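Local structure of sulfate transporter 4.1, chloroplastic (Arabidopsis thaliana, 7LHV) at residues A120-P134 with A375-A387. The protein moves sulfate across the membrane together with protons as an SLC26/SulP-family cotransporter and may take part in regulating sulfate assimilation. Residues are numbered along the deposited sequence; the frame is centred on the assembly and turned at random.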
ATOM      1  N   ALA A 120       8.632  29.354   9.963  1.00 52.95           N
ATOM      2  CA  ALA A 120       9.236  28.638   8.846  1.00 52.95           C
ATOM      3  C   ALA A 120      10.703  28.984   8.639  1.00 52.95           C
ATOM      4  O   ALA A 120      11.364  28.332   7.825  1.00 52.95           O
ATOM      5  CB  ALA A 120       8.461  28.921   7.560  1.00 52.95           C
ATOM      6  N   GLY A 121      11.228  29.982   9.346  1.00 54.37           N
ATOM      7  CA  GLY A 121      12.591  30.423   9.159  1.00 54.37           C
ATOM      8  C   GLY A 121      12.756  31.580   8.202  1.00 54.37           C
ATOM      9  O   GLY A 121      13.855  32.145   8.121  1.00 54.37           O
ATOM     10  N   LEU A 122      11.713  31.945   7.470  1.00 51.70           N
ATOM     11  CA  LEU A 122      11.758  33.090   6.583  1.00 51.70           C
ATOM     12  C   LEU A 122      11.534  34.378   7.368  1.00 51.70           C
ATOM     13  O   LEU A 122      10.993  34.354   8.475  1.00 51.70           O
ATOM     14  CB  LEU A 122      10.699  32.944   5.498  1.00 51.70           C
ATOM     15  CG  LEU A 122      10.657  31.591   4.790  1.00 51.70           C
ATOM     16  CD1 LEU A 122       9.406  31.478   3.947  1.00 51.70           C
ATOM     17  CD2 LEU A 122      11.890  31.403   3.936  1.00 51.70           C
ATOM     18  N   PRO A 123      11.957  35.518   6.824  1.00 54.53           N
ATOM     19  CA  PRO A 123      11.617  36.788   7.455  1.00 54.53           C
ATOM     20  C   PRO A 123      10.116  36.991   7.462  1.00 54.53           C
ATOM     21  O   PRO A 123       9.395  36.454   6.600  1.00 54.53           O
ATOM     22  CB  PRO A 123      12.327  37.823   6.571  1.00 54.53           C
ATOM     23  CG  PRO A 123      12.703  37.105   5.327  1.00 54.53           C
ATOM     24  CD  PRO A 123      12.912  35.688   5.720  1.00 54.53           C
ATOM     25  N   PRO A 124       9.596  37.753   8.428  1.00 56.55           N
ATOM     26  CA  PRO A 124       8.135  37.816   8.610  1.00 56.55           C
ATOM     27  C   PRO A 124       7.369  38.297   7.391  1.00 56.55           C
ATOM     28  O   PRO A 124       6.240  37.846   7.168  1.00 56.55           O
ATOM     29  CB  PRO A 124       7.974  38.788   9.786  1.00 56.55           C
ATOM     30  CG  PRO A 124       9.288  38.771  10.485  1.00 56.55           C
ATOM     31  CD  PRO A 124      10.311  38.569   9.419  1.00 56.55           C
ATOM     32  N   ILE A 125       7.948  39.194   6.590  1.00 59.01           N
ATOM     33  CA  ILE A 125       7.213  39.783   5.474  1.00 59.01           C
ATOM     34  C   ILE A 125       6.743  38.709   4.503  1.00 59.01           C
ATOM     35  O   ILE A 125       5.671  38.832   3.900  1.00 59.01           O
ATOM     36  CB  ILE A 125       8.075  40.850   4.771  1.00 59.01           C
ATOM     37  CG1 ILE A 125       7.273  41.555   3.679  1.00 59.01           C
ATOM     38  CG2 ILE A 125       9.339  40.238   4.191  1.00 59.01           C
ATOM     39  CD1 ILE A 125       6.085  42.317   4.207  1.00 59.01           C
ATOM     40  N   TYR A 126       7.511  37.628   4.358  1.00 56.56           N
ATOM     41  CA  TYR A 126       7.147  36.587   3.406  1.00 56.56           C
ATOM     42  C   TYR A 126       5.888  35.839   3.814  1.00 56.56           C
ATOM     43  O   TYR A 126       5.331  35.102   2.994  1.00 56.56           O
ATOM     44  CB  TYR A 126       8.316  35.622   3.214  1.00 56.56           C
ATOM     45  CG  TYR A 126       9.343  36.179   2.263  1.00 56.56           C
ATOM     46  CD1 TYR A 126       9.246  35.955   0.900  1.00 56.56           C
ATOM     47  CD2 TYR A 126      10.385  36.966   2.722  1.00 56.56           C
ATOM     48  CE1 TYR A 126      10.171  36.482   0.026  1.00 56.56           C
ATOM     49  CE2 TYR A 126      11.314  37.494   1.857  1.00 56.56           C
ATOM     50  CZ  TYR A 126      11.204  37.249   0.510  1.00 56.56           C
ATOM     51  OH  TYR A 126      12.131  37.775  -0.358  1.00 56.56           O
ATOM     52  N   GLY A 127       5.433  35.993   5.057  1.00 56.20           N
ATOM     53  CA  GLY A 127       4.104  35.516   5.398  1.00 56.20           C
ATOM     54  C   GLY A 127       3.018  36.318   4.704  1.00 56.20           C
ATOM     55  O   GLY A 127       2.089  35.753   4.120  1.00 56.20           O
ATOM     56  N   LEU A 128       3.142  37.649   4.731  1.00 57.39           N
ATOM     57  CA  LEU A 128       2.128  38.499   4.117  1.00 57.39           C
ATOM     58  C   LEU A 128       2.030  38.244   2.622  1.00 57.39           C
ATOM     59  O   LEU A 128       0.928  38.175   2.068  1.00 57.39           O
ATOM     60  CB  LEU A 128       2.434  39.969   4.392  1.00 57.39           C
ATOM     61  CG  LEU A 128       2.370  40.397   5.856  1.00 57.39           C
ATOM     62  CD1 LEU A 128       2.649  41.881   5.983  1.00 57.39           C
ATOM     63  CD2 LEU A 128       1.021  40.050   6.454  1.00 57.39           C
ATOM     64  N   TYR A 129       3.176  38.098   1.952  1.00 56.16           N
ATOM     65  CA  TYR A 129       3.168  37.696   0.550  1.00 56.16           C
ATOM     66  C   TYR A 129       2.381  36.407   0.371  1.00 56.16           C
ATOM     67  O   TYR A 129       1.531  36.299  -0.521  1.00 56.16           O
ATOM     68  CB  TYR A 129       4.600  37.520   0.042  1.00 56.16           C
ATOM     69  CG  TYR A 129       5.451  38.769   0.063  1.00 56.16           C
ATOM     70  CD1 TYR A 129       4.877  40.029   0.114  1.00 56.16           C
ATOM     71  CD2 TYR A 129       6.834  38.684   0.016  1.00 56.16           C
ATOM     72  CE1 TYR A 129       5.657  41.167   0.129  1.00 56.16           C
ATOM     73  CE2 TYR A 129       7.621  39.816   0.028  1.00 56.16           C
ATOM     74  CZ  TYR A 129       7.028  41.055   0.085  1.00 56.16           C
ATOM     75  OH  TYR A 129       7.809  42.187   0.097  1.00 56.16           O
ATOM     76  N   SER A 130       2.617  35.430   1.248  1.00 53.31           N
ATOM     77  CA  SER A 130       1.928  34.150   1.166  1.00 53.31           C
ATOM     78  C   SER A 130       0.436  34.270   1.424  1.00 53.31           C
ATOM     79  O   SER A 130      -0.294  33.307   1.177  1.00 53.31           O
ATOM     80  CB  SER A 130       2.544  33.155   2.148  1.00 53.31           C
ATOM     81  OG  SER A 130       1.962  31.875   1.997  1.00 53.31           O
ATOM     82  N   SER A 131      -0.030  35.411   1.929  1.00 58.52           N
ATOM     83  CA  SER A 131      -1.453  35.664   2.073  1.00 58.52           C
ATOM     84  C   SER A 131      -1.997  36.627   1.032  1.00 58.52           C
ATOM     85  O   SER A 131      -3.216  36.792   0.947  1.00 58.52           O
ATOM     86  CB  SER A 131      -1.758  36.223   3.470  1.00 58.52           C
ATOM     87  OG  SER A 131      -1.401  35.301   4.480  1.00 58.52           O
ATOM     88  N   PHE A 132      -1.133  37.281   0.253  1.00 58.22           N
ATOM     89  CA  PHE A 132      -1.617  38.316  -0.652  1.00 58.22           C
ATOM     90  C   PHE A 132      -2.080  37.740  -1.984  1.00 58.22           C
ATOM     91  O   PHE A 132      -3.270  37.777  -2.308  1.00 58.22           O
ATOM     92  CB  PHE A 132      -0.529  39.364  -0.875  1.00 58.22           C
ATOM     93  CG  PHE A 132      -0.927  40.446  -1.828  1.00 58.22           C
ATOM     94  CD1 PHE A 132      -2.122  41.122  -1.668  1.00 58.22           C
ATOM     95  CD2 PHE A 132      -0.108  40.786  -2.887  1.00 58.22           C
ATOM     96  CE1 PHE A 132      -2.489  42.115  -2.545  1.00 58.22           C
ATOM     97  CE2 PHE A 132      -0.471  41.777  -3.767  1.00 58.22           C
ATOM     98  CZ  PHE A 132      -1.664  42.444  -3.596  1.00 58.22           C
ATOM     99  N   VAL A 133      -1.158  37.187  -2.761  1.00 57.47           N
ATOM    100  CA  VAL A 133      -1.450  36.819  -4.145  1.00 57.47           C
ATOM    101  C   VAL A 133      -2.249  35.520  -4.228  1.00 57.47           C
ATOM    102  O   VAL A 133      -3.240  35.478  -4.969  1.00 57.47           O
ATOM    103  CB  VAL A 133      -0.164  36.735  -4.982  1.00 57.47           C
ATOM    104  CG1 VAL A 133      -0.452  36.107  -6.331  1.00 57.47           C
ATOM    105  CG2 VAL A 133       0.424  38.120  -5.163  1.00 57.47           C
ATOM    106  N   PRO A 134      -1.880  34.443  -3.521  1.00 55.01           N
ATOM    107  CA  PRO A 134      -2.694  33.221  -3.632  1.00 55.01           C
ATOM    108  C   PRO A 134      -4.150  33.425  -3.256  1.00 55.01           C
ATOM    109  O   PRO A 134      -5.031  32.857  -3.913  1.00 55.01           O
ATOM    110  CB  PRO A 134      -1.987  32.236  -2.690  1.00 55.01           C
ATOM    111  CG  PRO A 134      -1.119  33.059  -1.838  1.00 55.01           C
ATOM    112  CD  PRO A 134      -0.697  34.207  -2.677  1.00 55.01           C
ATOM    113  N   ALA A 375      -3.481  28.403  -7.139  1.00 48.56           N
ATOM    114  CA  ALA A 375      -3.141  29.445  -6.177  1.00 48.56           C
ATOM    115  C   ALA A 375      -1.681  29.355  -5.762  1.00 48.56           C
ATOM    116  O   ALA A 375      -0.987  30.374  -5.687  1.00 48.56           O
ATOM    117  CB  ALA A 375      -4.053  29.348  -4.956  1.00 48.56           C
ATOM    118  N   ASN A 376      -1.195  28.141  -5.501  1.00 47.09           N
ATOM    119  CA  ASN A 376       0.199  27.971  -5.107  1.00 47.09           C
ATOM    120  C   ASN A 376       1.148  28.362  -6.232  1.00 47.09           C
ATOM    121  O   ASN A 376       2.189  28.979  -5.985  1.00 47.09           O
ATOM    122  CB  ASN A 376       0.445  26.530  -4.672  1.00 47.09           C
ATOM    123  CG  ASN A 376       0.149  26.309  -3.211  1.00 47.09           C
ATOM    124  OD1 ASN A 376       0.593  27.071  -2.357  1.00 47.09           O
ATOM    125  ND2 ASN A 376      -0.606  25.262  -2.911  1.00 47.09           N
ATOM    126  N   ILE A 377       0.811  28.007  -7.474  1.00 49.83           N
ATOM    127  CA  ILE A 377       1.678  28.341  -8.603  1.00 49.83           C
ATOM    128  C   ILE A 377       1.792  29.853  -8.760  1.00 49.83           C
ATOM    129  O   ILE A 377       2.892  30.403  -8.913  1.00 49.83           O
ATOM    130  CB  ILE A 377       1.159  27.677  -9.890  1.00 49.83           C
ATOM    131  CG1 ILE A 377       1.453  26.178  -9.874  1.00 49.83           C
ATOM    132  CG2 ILE A 377       1.776  28.327 -11.113  1.00 49.83           C
ATOM    133  CD1 ILE A 377       0.785  25.425 -10.991  1.00 49.83           C
ATOM    134  N   LEU A 378       0.655  30.553  -8.713  1.00 51.48           N
ATOM    135  CA  LEU A 378       0.703  32.007  -8.837  1.00 51.48           C
ATOM    136  C   LEU A 378       1.403  32.656  -7.646  1.00 51.48           C
ATOM    137  O   LEU A 378       2.153  33.627  -7.822  1.00 51.48           O
ATOM    138  CB  LEU A 378      -0.701  32.576  -9.014  1.00 51.48           C
ATOM    139  CG  LEU A 378      -1.260  32.620 -10.440  1.00 51.48           C
ATOM    140  CD1 LEU A 378      -0.427  33.553 -11.299  1.00 51.48           C
ATOM    141  CD2 LEU A 378      -1.348  31.245 -11.074  1.00 51.48           C
ATOM    142  N   GLY A 379       1.187  32.140  -6.436  1.00 53.12           N
ATOM    143  CA  GLY A 379       1.910  32.659  -5.290  1.00 53.12           C
ATOM    144  C   GLY A 379       3.411  32.494  -5.433  1.00 53.12           C
ATOM    145  O   GLY A 379       4.177  33.394  -5.083  1.00 53.12           O
ATOM    146  N   SER A 380       3.850  31.347  -5.952  1.00 52.15           N
ATOM    147  CA  SER A 380       5.271  31.153  -6.212  1.00 52.15           C
ATOM    148  C   SER A 380       5.773  32.158  -7.234  1.00 52.15           C
ATOM    149  O   SER A 380       6.865  32.717  -7.085  1.00 52.15           O
ATOM    150  CB  SER A 380       5.520  29.732  -6.701  1.00 52.15           C
ATOM    151  OG  SER A 380       4.795  28.813  -5.915  1.00 52.15           O
ATOM    152  N   LEU A 381       4.987  32.402  -8.281  1.00 58.03           N
ATOM    153  CA  LEU A 381       5.356  33.437  -9.236  1.00 58.03           C
ATOM    154  C   LEU A 381       5.415  34.821  -8.605  1.00 58.03           C
ATOM    155  O   LEU A 381       6.092  35.698  -9.148  1.00 58.03           O
ATOM    156  CB  LEU A 381       4.384  33.455 -10.414  1.00 58.03           C
ATOM    157  CG  LEU A 381       4.399  32.233 -11.328  1.00 58.03           C
ATOM    158  CD1 LEU A 381       3.638  32.531 -12.602  1.00 58.03           C
ATOM    159  CD2 LEU A 381       5.823  31.819 -11.638  1.00 58.03           C
ATOM    160  N   PHE A 382       4.738  35.037  -7.480  1.00 58.46           N
ATOM    161  CA  PHE A 382       4.765  36.331  -6.805  1.00 58.46           C
ATOM    162  C   PHE A 382       5.371  36.223  -5.410  1.00 58.46           C
ATOM    163  O   PHE A 382       4.899  36.852  -4.460  1.00 58.46           O
ATOM    164  CB  PHE A 382       3.371  36.942  -6.746  1.00 58.46           C
ATOM    165  CG  PHE A 382       2.982  37.666  -7.995  1.00 58.46           C
ATOM    166  CD1 PHE A 382       3.293  39.003  -8.158  1.00 58.46           C
ATOM    167  CD2 PHE A 382       2.318  37.008  -9.012  1.00 58.46           C
ATOM    168  CE1 PHE A 382       2.940  39.672  -9.310  1.00 58.46           C
ATOM    169  CE2 PHE A 382       1.963  37.671 -10.165  1.00 58.46           C
ATOM    170  CZ  PHE A 382       2.273  39.005 -10.315  1.00 58.46           C
ATOM    171  N   SER A 383       6.430  35.422  -5.271  1.00 55.93           N
ATOM    172  CA  SER A 383       7.247  35.355  -4.056  1.00 55.93           C
ATOM    173  C   SER A 383       6.424  34.961  -2.827  1.00 55.93           C
ATOM    174  O   SER A 383       6.314  35.707  -1.856  1.00 55.93           O
ATOM    175  CB  SER A 383       7.973  36.683  -3.819  1.00 55.93           C
ATOM    176  OG  SER A 383       8.639  37.121  -4.987  1.00 55.93           O
ATOM    177  N   ALA A 384       5.860  33.757  -2.875  1.00 51.28           N
ATOM    178  CA  ALA A 384       5.114  33.209  -1.753  1.00 51.28           C
ATOM    179  C   ALA A 384       5.516  31.762  -1.518  1.00 51.28           C
ATOM    180  O   ALA A 384       5.940  31.063  -2.440  1.00 51.28           O
ATOM    181  CB  ALA A 384       3.604  33.292  -1.986  1.00 51.28           C
ATOM    182  N   TYR A 385       5.375  31.318  -0.277  1.00 48.64           N
ATOM    183  CA  TYR A 385       5.670  29.951   0.120  1.00 48.64           C
ATOM    184  C   TYR A 385       4.368  29.200   0.390  1.00 48.64           C
ATOM    185  O   TYR A 385       3.320  29.827   0.575  1.00 48.64           O
ATOM    186  CB  TYR A 385       6.605  29.948   1.344  1.00 48.64           C
ATOM    187  CG  TYR A 385       5.964  30.042   2.709  1.00 48.64           C
ATOM    188  CD1 TYR A 385       5.707  31.272   3.295  1.00 48.64           C
ATOM    189  CD2 TYR A 385       5.666  28.898   3.435  1.00 48.64           C
ATOM    190  CE1 TYR A 385       5.141  31.356   4.551  1.00 48.64           C
ATOM    191  CE2 TYR A 385       5.099  28.975   4.687  1.00 48.64           C
ATOM    192  CZ  TYR A 385       4.842  30.205   5.240  1.00 48.64           C
ATOM    193  OH  TYR A 385       4.279  30.280   6.489  1.00 48.64           O
ATOM    194  N   PRO A 386       4.385  27.859   0.396  1.00 46.89           N
ATOM    195  CA  PRO A 386       3.135  27.102   0.222  1.00 46.89           C
ATOM    196  C   PRO A 386       2.044  27.502   1.207  1.00 46.89           C
ATOM    197  O   PRO A 386       2.294  27.709   2.396  1.00 46.89           O
ATOM    198  CB  PRO A 386       3.571  25.652   0.444  1.00 46.89           C
ATOM    199  CG  PRO A 386       4.985  25.628   0.108  1.00 46.89           C
ATOM    200  CD  PRO A 386       5.540  26.951   0.520  1.00 46.89           C
ATOM    201  N   ALA A 387       0.822  27.606   0.692  1.00 48.16           N
ATOM    202  CA  ALA A 387      -0.335  28.025   1.467  1.00 48.16           C
ATOM    203  C   ALA A 387      -1.469  27.037   1.252  1.00 48.16           C
ATOM    204  O   ALA A 387      -1.803  26.712   0.109  1.00 48.16           O
ATOM    205  CB  ALA A 387      -0.783  29.432   1.066  1.00 48.16           C
TER
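The hydroxyl of Ser-130 joins helix to loop through a single buried polar bond: OG donates to the carbonyl O of Tyr-385 at 2.8 Å, tilted somewhat out of that carbonyl's plane. With OG anti to the backbone N (chi1 -175°), the hydroxyl projects from helix 125-134 onto the loop and also lies over one face of the Tyr-385 ring. CD1 of Leu-122 approaches CD1 of that ring obliquely at 3.8 Å, and the carbonyl O of Tyr-126 meets its edge in plane, 3.9 Å from CD1 of Tyr-385. The OH of Tyr-385 is hydrogen-bonded to OG of Ser-156.

Beyond this bond, the small residues Ser-130, Ala-384 and Gly-379 let the backbones come close. CB of Ala-384 rests 3.7 Å from CA of Ser-130. The Pro-134 ring packs on Gly-379, and CB of Pro-134 touches the carbonyl O of Ala-375. Val-133 and Phe-382 cross at about a right angle: CG2 of Val-133 touches CB of Phe-382 at 3.5 Å, and CG1 of Val-133 meets both that CB and the carbonyl O of Leu-378. Asn-376 ties the loop back to its own helix: OD1 accepts a nearly straight bond (174°) from Ala-387 N, in the plane of the side-chain carbonyl and on a lone pair, and ND2 is held by Glu-189.

The axes of 125-134 and 375-381 pass 8.4 Å apart at 125° between their N-to-C directions, an oblique crossing nearer antiparallel than parallel. The loop then enters strand 388-389, which pairs antiparallel with strand 149-150; such a short strand pair, each strand leading into a helix, is characteristic of the SLC26/SulP transmembrane fold.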